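Local atomic coordinates of putative uncharacterized protein TTHB164 (Thermus thermophilus HB8, PDB entry 2ZOP), a protein that probably serves as a small all-helical subunit of the Cmr ribonucleoprotein complex, which acts in CRISPR-based defence against viruses and other mobile genetic elements. Residues Lys11-Lys15 with Asp65-Val69; Leu35-Arg40 with Val97-Glu102; Val16-Ala20 with Gln109-Glu113. The contacts are given in a common frame with arbitrary orientation. Residues are numbered along the deposited sequence.

The chain folds into six helices and no strand, and the three contacts tie together four of them. Contact 1 joins helix 4-19 to helix 57-69, contact 2 joins helix 25-42 to helix 87-111, and contact 3 joins the ends of helices 4-19 and 87-111. Along the chain, contact 1 alternates with each of the others, while contact 2 falls between the segments of contact 3. Centres of contacts 1 and 2 lie about 13 Å apart, bridged by Leu66, which packs on Leu35, Ala100 and Ala101; contacts 1 and 3, about 12 Å apart, meet through Tyr13 and Leu111. Contacts 2 and 3, centres about 17 Å apart, do not touch but share helix 87-111, so this helix and helix 4-19 connect all three.

Contact 1 (Lys11-Lys15 with Asp65-Val69); sequences KAYEK and DLAQV
Two regular alpha-helical pieces run nearly antiparallel here, their axes 9.7 Å apart at closest approach and their directions 150° apart, packing helix 4-19 on helix 57-69 within the all-helical fold. The register sets the CA of Lys11 5.8 Å from the CA of Val69, and the CA of Lys15 6.5 Å from the CA of Asp65. Lys11 turns its CA-to-CB bond toward the partner, but its extended chain (chi2 and chi3 t) carries the amine away; its CB rests 3.8 Å from Val69 CG2. That same methyl lies 3.9 Å from the backbone N of Ala12, whose own CB points sideways. One turn after Lys11, Lys15 (chi1 and chi2 both m, then t, t) lays its aliphatic chain across segment 65-69: CG is 3.8 Å from Val69 CG2 and CD 3.9 Å from Asp65 CG. Its NZ stays 4.3 Å from Asp65 OD1, beyond salt-bridge range. A water donates hydrogen bonds to Lys15 O at 2.8 Å and to Asp65 OD2 at 2.6 Å; Tyr28 OH also hydrogen-bonds this OD2. Phe104 of helix 87-111 packs on Ala12, Lys15 and Val69. The chemistry is therefore amphipathic: methyl and methylene packing facing the core, with charge and water along the outer margin.

Contact 2 (Leu35-Arg40 with Val97-Glu102); sequences LPVLVR and VLAAAE
Build both segments as alpha helix, antiparallel within 20° (signed crossing angle -160°), with axes 9.2 Å apart. Pro36 kinks the first helix, since the N atoms of Pro36 and Val37 lack bonds to the preceding turn, and its CA sits 5.8 Å from the CA of Ala101. The proline ring seats itself among Leu98, Ala101 and Glu102: Pro36 CG lies 3.9 Å from Ala101 CB, Pro36 CB 3.5 Å from Glu102 OE1 and 4.1 Å from CD1 of Leu98 (t, p). Leu35 CD2 closes on the Ala101 CB methyl at 4.1 Å. Deeper in, Val39 CG2 meets Val97 CG1 at 4.4 Å, and Val39 CG1 meets Leu98 CB at 4.3 Å. Over the outer edge, Arg40 (m, t, m) donates a salt-bridging hydrogen bond from NH1 to OE1 of Glu102 (m, m) at 3.0 Å, and a water donates to that OE1 at 2.8 Å. Beyond the pair, Leu38 packs on Leu91 of the second subunit. This is antiparallel helix packing of helix 25-42 on helix 87-111 in an all-alpha fold, apolar inside and salt-bridged on the solvent side.

Contact 3 (Val16-Ala20 with Gln109-Glu113); sequences VREAA and QALIE
The C-terminal end of helix 4-19 meets the last turn of helix 87-111, and the residue that follows it, through apolar side chains. Build Val16-Ala19 as helix, with Ala20 N bonded to Val16 O at 2.9 Å; build Gln109-Leu111 as helix, and let Ile112 leave it with phi/psi of -118°/114°. The nearest CA atoms are Ala20 to Ile112 at 6.0 Å and Arg17 to Leu111 at 6.9 Å. Of the apolar pairs, Val16 (chi1 t) sets CG1 near two methyls, Leu111 CD1 at 3.8 Å and Ile112 CD1 at 4.1 Å, both partners being m, t. Ala20 CB adds a touch on Ile112 CG1 at 4.2 Å. Side chain also meets backbone: Leu111 CD1 lies 4.2 Å from Arg17 N, and Ala20 CB is 4.3 Å from Leu111 O. Polar bonds lead outward instead, from Ala20 O to Arg25 and from Gln109 OE1 to Arg29. Ile112 also leans on those two arginines of helix 25-42, and Val16 on Phe104 and Phe107 of helix 87-111, so the junction lies between the ends of three helices.

Contact 1 (Lys11-Lys15 with Asp65-Val69)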
loop_
_atom_site.group_PDB
_atom_site.type_symbol
_atom_site.label_atom_id
_atom_site.label_comp_id
_atom_site.label_asym_id
_atom_site.label_seq_id
_atom_site.Cartn_x
_atom_site.Cartn_y
_atom_site.Cartn_z
ATOM N N LYS A 11 -3.205 -26.843 -10.190
ATOM C CA LYS A 11 -1.788 -26.943 -10.566
ATOM C C LYS A 11 -0.935 -26.669 -9.330
ATOM O O LYS A 11 0.105 -27.296 -9.123
ATOM C CB LYS A 11 -1.442 -25.931 -11.668
ATOM C CG LYS A 11 -1.873 -26.345 -13.087
ATOM C CD LYS A 11 -1.557 -25.240 -14.096
ATOM C CE LYS A 11 -1.783 -25.693 -15.533
ATOM N NZ LYS A 11 -0.825 -26.767 -15.928
ATOM N N ALA A 12 -1.385 -25.727 -8.507
ATOM C CA ALA A 12 -0.679 -25.376 -7.281
ATOM C C ALA A 12 -0.705 -26.596 -6.376
ATOM O O ALA A 12 0.278 -26.926 -5.708
ATOM C CB ALA A 12 -1.368 -24.192 -6.595
ATOM N N TYR A 13 -1.856 -27.255 -6.362
ATOM C CA TYR A 13 -2.058 -28.458 -5.576
ATOM C C TYR A 13 -1.008 -29.488 -5.986
ATOM O O TYR A 13 -0.361 -30.095 -5.139
ATOM C CB TYR A 13 -3.474 -28.987 -5.839
ATOM C CG TYR A 13 -3.812 -30.316 -5.207
ATOM C CD1 TYR A 13 -3.401 -30.627 -3.911
ATOM C CD2 TYR A 13 -4.622 -31.232 -5.877
ATOM C CE1 TYR A 13 -3.790 -31.810 -3.297
ATOM C CE2 TYR A 13 -5.023 -32.419 -5.273
ATOM C CZ TYR A 13 -4.603 -32.702 -3.982
ATOM O OH TYR A 13 -5.006 -33.872 -3.380
ATOM N N GLU A 14 -0.817 -29.664 -7.287
ATOM C CA GLU A 14 0.164 -30.633 -7.759
ATOM C C GLU A 14 1.593 -30.231 -7.376
ATOM O O GLU A 14 2.395 -31.067 -6.966
ATOM C CB GLU A 14 0.067 -30.806 -9.273
ATOM C CG GLU A 14 1.018 -31.863 -9.796
ATOM C CD GLU A 14 0.842 -32.141 -11.272
ATOM O OE1 GLU A 14 1.218 -31.278 -12.093
ATOM O OE2 GLU A 14 0.323 -33.227 -11.608
ATOM N N LYS A 15 1.910 -28.950 -7.507
ATOM C CA LYS A 15 3.245 -28.474 -7.152
ATOM C C LYS A 15 3.537 -28.723 -5.669
ATOM O O LYS A 15 4.644 -29.121 -5.299
ATOM C CB LYS A 15 3.367 -26.981 -7.462
ATOM C CG LYS A 15 3.204 -26.637 -8.937
ATOM C CD LYS A 15 4.347 -27.235 -9.744
ATOM C CE LYS A 15 4.270 -26.844 -11.211
ATOM N NZ LYS A 15 5.522 -27.227 -11.918
ATOM N N ASP A 65 7.778 -22.593 -9.259
ATOM C CA ASP A 65 6.543 -23.364 -9.351
ATOM C C ASP A 65 5.352 -22.439 -9.611
ATOM O O ASP A 65 4.528 -22.701 -10.484
ATOM C CB ASP A 65 6.289 -24.143 -8.060
ATOM C CG ASP A 65 7.231 -25.325 -7.891
ATOM O OD1 ASP A 65 7.998 -25.617 -8.832
ATOM O OD2 ASP A 65 7.198 -25.969 -6.826
ATOM N N LEU A 66 5.261 -21.361 -8.845
ATOM C CA LEU A 66 4.161 -20.423 -9.009
ATOM C C LEU A 66 4.170 -19.824 -10.406
ATOM O O LEU A 66 3.128 -19.737 -11.054
ATOM C CB LEU A 66 4.234 -19.320 -7.944
ATOM C CG LEU A 66 3.137 -18.245 -8.034
ATOM C CD1 LEU A 66 2.814 -17.688 -6.664
ATOM C CD2 LEU A 66 3.604 -17.146 -8.960
ATOM N N ALA A 67 5.342 -19.418 -10.884
ATOM C CA ALA A 67 5.423 -18.843 -12.221
ATOM C C ALA A 67 4.957 -19.856 -13.273
ATOM O O ALA A 67 4.316 -19.483 -14.254
ATOM C CB ALA A 67 6.854 -18.392 -12.524
ATOM N N GLN A 68 5.265 -21.135 -13.070
ATOM C CA GLN A 68 4.856 -22.141 -14.045
ATOM C C GLN A 68 3.350 -22.352 -13.983
ATOM O O GLN A 68 2.692 -22.504 -15.014
ATOM C CB GLN A 68 5.620 -23.449 -13.812
ATOM C CG GLN A 68 7.084 -23.327 -14.219
ATOM C CD GLN A 68 7.956 -24.489 -13.755
ATOM O OE1 GLN A 68 9.101 -24.613 -14.180
ATOM N NE2 GLN A 68 7.428 -25.325 -12.876
ATOM N N VAL A 69 2.800 -22.341 -12.773
ATOM C CA VAL A 69 1.360 -22.489 -12.612
ATOM C C VAL A 69 0.660 -21.376 -13.389
ATOM O O VAL A 69 -0.389 -21.594 -13.989
ATOM C CB VAL A 69 0.966 -22.409 -11.130
ATOM C CG1 VAL A 69 -0.524 -22.177 -10.984
ATOM C CG2 VAL A 69 1.354 -23.701 -10.449
HETATM O O HOH W 1 7.139 -28.511 -6.503
#

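Contact 2 (Leu35-Arg40 with Val97-Glu102)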
loop_
_atom_site.group_PDB
_atom_site.type_symbol
_atom_site.label_atom_id
_atom_site.label_comp_id
_atom_site.label_asym_id
_atom_site.label_seq_id
_atom_site.Cartn_x
_atom_site.Cartn_y
_atom_site.Cartn_z
ATOM N N LEU A 35 4.712 -15.530 0.980
ATOM C CA LEU A 35 4.514 -14.815 -0.274
ATOM C C LEU A 35 3.275 -13.920 -0.409
ATOM O O LEU A 35 3.393 -12.763 -0.816
ATOM C CB LEU A 35 4.583 -15.779 -1.457
ATOM C CG LEU A 35 4.580 -15.081 -2.823
ATOM C CD1 LEU A 35 5.704 -14.042 -2.879
ATOM C CD2 LEU A 35 4.742 -16.130 -3.937
ATOM N N PRO A 36 2.083 -14.426 -0.066
ATOM C CA PRO A 36 0.921 -13.542 -0.212
ATOM C C PRO A 36 1.125 -12.235 0.547
ATOM O O PRO A 36 0.803 -11.155 0.047
ATOM C CB PRO A 36 -0.226 -14.380 0.357
ATOM C CG PRO A 36 0.199 -15.790 0.007
ATOM C CD PRO A 36 1.668 -15.762 0.401
ATOM N N VAL A 37 1.677 -12.349 1.751
ATOM C CA VAL A 37 1.936 -11.191 2.597
ATOM C C VAL A 37 2.887 -10.203 1.913
ATOM O O VAL A 37 2.640 -8.993 1.906
ATOM C CB VAL A 37 2.533 -11.637 3.961
ATOM C CG1 VAL A 37 2.955 -10.439 4.777
ATOM C CG2 VAL A 37 1.507 -12.460 4.723
ATOM N N LEU A 38 3.975 -10.710 1.342
ATOM C CA LEU A 38 4.922 -9.826 0.665
ATOM C C LEU A 38 4.301 -9.134 -0.541
ATOM O O LEU A 38 4.559 -7.959 -0.784
ATOM C CB LEU A 38 6.159 -10.594 0.206
ATOM C CG LEU A 38 7.029 -11.178 1.313
ATOM C CD1 LEU A 38 8.232 -11.856 0.675
ATOM C CD2 LEU A 38 7.480 -10.064 2.269
ATOM N N VAL A 39 3.500 -9.857 -1.313
ATOM C CA VAL A 39 2.877 -9.244 -2.482
ATOM C C VAL A 39 1.971 -8.096 -2.036
ATOM O O VAL A 39 2.014 -7.010 -2.611
ATOM C CB VAL A 39 2.059 -10.283 -3.313
ATOM C CG1 VAL A 39 1.261 -9.583 -4.399
ATOM C CG2 VAL A 39 3.024 -11.299 -3.969
ATOM N N ARG A 40 1.169 -8.326 -0.999
ATOM C CA ARG A 40 0.263 -7.291 -0.494
ATOM C C ARG A 40 0.965 -6.082 0.118
ATOM O O ARG A 40 0.629 -4.945 -0.183
ATOM C CB ARG A 40 -0.690 -7.871 0.563
ATOM C CG ARG A 40 -1.848 -8.699 0.021
ATOM C CD ARG A 40 -2.902 -8.899 1.102
ATOM N NE ARG A 40 -2.379 -9.651 2.241
ATOM C CZ ARG A 40 -2.282 -10.976 2.268
ATOM N NH1 ARG A 40 -2.679 -11.688 1.221
ATOM N NH2 ARG A 40 -1.778 -11.590 3.331
ATOM N N VAL A 97 -1.065 -13.307 -9.523
ATOM C CA VAL A 97 -0.002 -13.891 -8.717
ATOM C C VAL A 97 -0.498 -14.072 -7.277
ATOM O O VAL A 97 -0.282 -15.120 -6.666
ATOM C CB VAL A 97 1.261 -12.997 -8.767
ATOM C CG1 VAL A 97 2.293 -13.458 -7.758
ATOM C CG2 VAL A 97 1.852 -13.046 -10.175
ATOM N N LEU A 98 -1.189 -13.068 -6.745
ATOM C CA LEU A 98 -1.708 -13.162 -5.377
ATOM C C LEU A 98 -2.696 -14.331 -5.257
ATOM O O LEU A 98 -2.661 -15.082 -4.281
ATOM C CB LEU A 98 -2.389 -11.847 -4.967
ATOM C CG LEU A 98 -2.967 -11.766 -3.548
ATOM C CD1 LEU A 98 -1.869 -12.063 -2.545
ATOM C CD2 LEU A 98 -3.556 -10.378 -3.288
ATOM N N ALA A 99 -3.569 -14.499 -6.247
ATOM C CA ALA A 99 -4.535 -15.606 -6.206
ATOM C C ALA A 99 -3.829 -16.966 -6.259
ATOM O O ALA A 99 -4.180 -17.878 -5.510
ATOM C CB ALA A 99 -5.522 -15.495 -7.361
ATOM N N ALA A 100 -2.846 -17.105 -7.152
ATOM C CA ALA A 100 -2.092 -18.356 -7.269
ATOM C C ALA A 100 -1.319 -18.600 -5.968
ATOM O O ALA A 100 -1.296 -19.711 -5.443
ATOM C CB ALA A 100 -1.125 -18.283 -8.464
ATOM N N ALA A 101 -0.706 -17.545 -5.439
ATOM C CA ALA A 101 0.056 -17.636 -4.200
ATOM C C ALA A 101 -0.818 -18.129 -3.039
ATOM O O ALA A 101 -0.405 -18.994 -2.256
ATOM C CB ALA A 101 0.656 -16.275 -3.863
ATOM N N GLU A 102 -2.025 -17.583 -2.916
ATOM C CA GLU A 102 -2.917 -18.019 -1.845
ATOM C C GLU A 102 -3.196 -19.524 -1.924
ATOM O O GLU A 102 -3.321 -20.188 -0.896
ATOM C CB GLU A 102 -4.240 -17.245 -1.891
ATOM C CG GLU A 102 -4.111 -15.777 -1.516
ATOM C CD GLU A 102 -3.706 -15.578 -0.064
ATOM O OE1 GLU A 102 -3.693 -14.415 0.395
ATOM O OE2 GLU A 102 -3.397 -16.583 0.617
HETATM O O HOH W 2 -2.813 -14.786 3.019
#

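Contact 3 (Val16-Ala20 with Gln109-Glu113)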
loop_
_atom_site.group_PDB
_atom_site.type_symbol
_atom_site.label_atom_id
_atom_site.label_comp_id
_atom_site.label_asym_id
_atom_site.label_seq_id
_atom_site.Cartn_x
_atom_site.Cartn_y
_atom_site.Cartn_z
ATOM N N VAL A 16 2.545 -28.500 -4.818
ATOM C CA VAL A 16 2.737 -28.703 -3.385
ATOM C C VAL A 16 2.854 -30.184 -3.012
ATOM O O VAL A 16 3.675 -30.552 -2.163
ATOM C CB VAL A 16 1.593 -28.045 -2.568
ATOM C CG1 VAL A 16 1.769 -28.345 -1.085
ATOM C CG2 VAL A 16 1.604 -26.529 -2.787
ATOM N N ARG A 17 2.047 -31.033 -3.645
ATOM C CA ARG A 17 2.107 -32.466 -3.360
ATOM C C ARG A 17 3.502 -32.973 -3.726
ATOM O O ARG A 17 4.040 -33.865 -3.073
ATOM C CB ARG A 17 1.036 -33.237 -4.154
ATOM C CG ARG A 17 1.215 -33.209 -5.668
ATOM C CD ARG A 17 0.081 -33.904 -6.442
ATOM N NE ARG A 17 0.137 -35.366 -6.401
ATOM C CZ ARG A 17 -0.331 -36.151 -7.373
ATOM N NH1 ARG A 17 -0.884 -35.608 -8.453
ATOM N NH2 ARG A 17 -0.251 -37.476 -7.279
ATOM N N GLU A 18 4.093 -32.389 -4.766
ATOM C CA GLU A 18 5.430 -32.791 -5.189
ATOM C C GLU A 18 6.502 -32.288 -4.209
ATOM O O GLU A 18 7.413 -33.034 -3.850
ATOM C CB GLU A 18 5.703 -32.289 -6.615
ATOM C CG GLU A 18 4.888 -33.041 -7.670
ATOM C CD GLU A 18 4.901 -32.372 -9.040
ATOM O OE1 GLU A 18 4.313 -32.941 -9.984
ATOM O OE2 GLU A 18 5.488 -31.279 -9.178
ATOM N N ALA A 19 6.386 -31.039 -3.759
ATOM C CA ALA A 19 7.355 -30.495 -2.799
ATOM C C ALA A 19 7.301 -31.280 -1.477
ATOM O O ALA A 19 8.301 -31.410 -0.771
ATOM C CB ALA A 19 7.069 -29.018 -2.537
ATOM N N ALA A 20 6.129 -31.814 -1.153
ATOM C CA ALA A 20 5.960 -32.578 0.080
ATOM C C ALA A 20 6.825 -33.841 0.100
ATOM O O ALA A 20 7.083 -34.406 1.162
ATOM C CB ALA A 20 4.484 -32.953 0.258
ATOM N N GLN A 109 -0.423 -25.507 3.833
ATOM C CA GLN A 109 -0.957 -25.635 5.195
ATOM C C GLN A 109 -1.609 -26.992 5.410
ATOM O O GLN A 109 -1.538 -27.556 6.492
ATOM C CB GLN A 109 -2.010 -24.549 5.468
ATOM C CG GLN A 109 -1.449 -23.170 5.734
ATOM C CD GLN A 109 -0.918 -23.018 7.152
ATOM O OE1 GLN A 109 -0.002 -23.731 7.562
ATOM N NE2 GLN A 109 -1.495 -22.081 7.905
ATOM N N ALA A 110 -2.254 -27.506 4.369
ATOM C CA ALA A 110 -2.937 -28.788 4.449
ATOM C C ALA A 110 -2.066 -30.014 4.174
ATOM O O ALA A 110 -2.339 -31.094 4.700
ATOM C CB ALA A 110 -4.112 -28.795 3.489
ATOM N N LEU A 111 -1.023 -29.843 3.366
ATOM C CA LEU A 111 -0.166 -30.957 2.962
ATOM C C LEU A 111 1.233 -31.046 3.572
ATOM O O LEU A 111 1.840 -32.113 3.572
ATOM C CB LEU A 111 -0.038 -30.956 1.437
ATOM C CG LEU A 111 -1.352 -30.959 0.645
ATOM C CD1 LEU A 111 -1.059 -30.892 -0.850
ATOM C CD2 LEU A 111 -2.147 -32.223 0.985
ATOM N N ILE A 112 1.755 -29.932 4.070
ATOM C CA ILE A 112 3.090 -29.929 4.655
ATOM C C ILE A 112 3.027 -29.539 6.130
ATOM O O ILE A 112 2.684 -28.407 6.462
ATOM C CB ILE A 112 4.008 -28.942 3.889
ATOM C CG1 ILE A 112 4.080 -29.350 2.413
ATOM C CG2 ILE A 112 5.392 -28.920 4.505
ATOM C CD1 ILE A 112 4.897 -28.421 1.542
ATOM N N GLU A 113 3.357 -30.474 7.018
ATOM C CA GLU A 113 3.316 -30.193 8.452
ATOM C C GLU A 113 4.445 -29.264 8.903
ATOM O O GLU A 113 5.540 -29.344 8.306
ATOM C CB GLU A 113 3.385 -31.498 9.252
ATOM C CG GLU A 113 4.664 -32.303 9.046
ATOM C CD GLU A 113 4.587 -33.267 7.865
ATOM O OE1 GLU A 113 4.467 -32.804 6.709
ATOM O OE2 GLU A 113 4.643 -34.496 8.103
#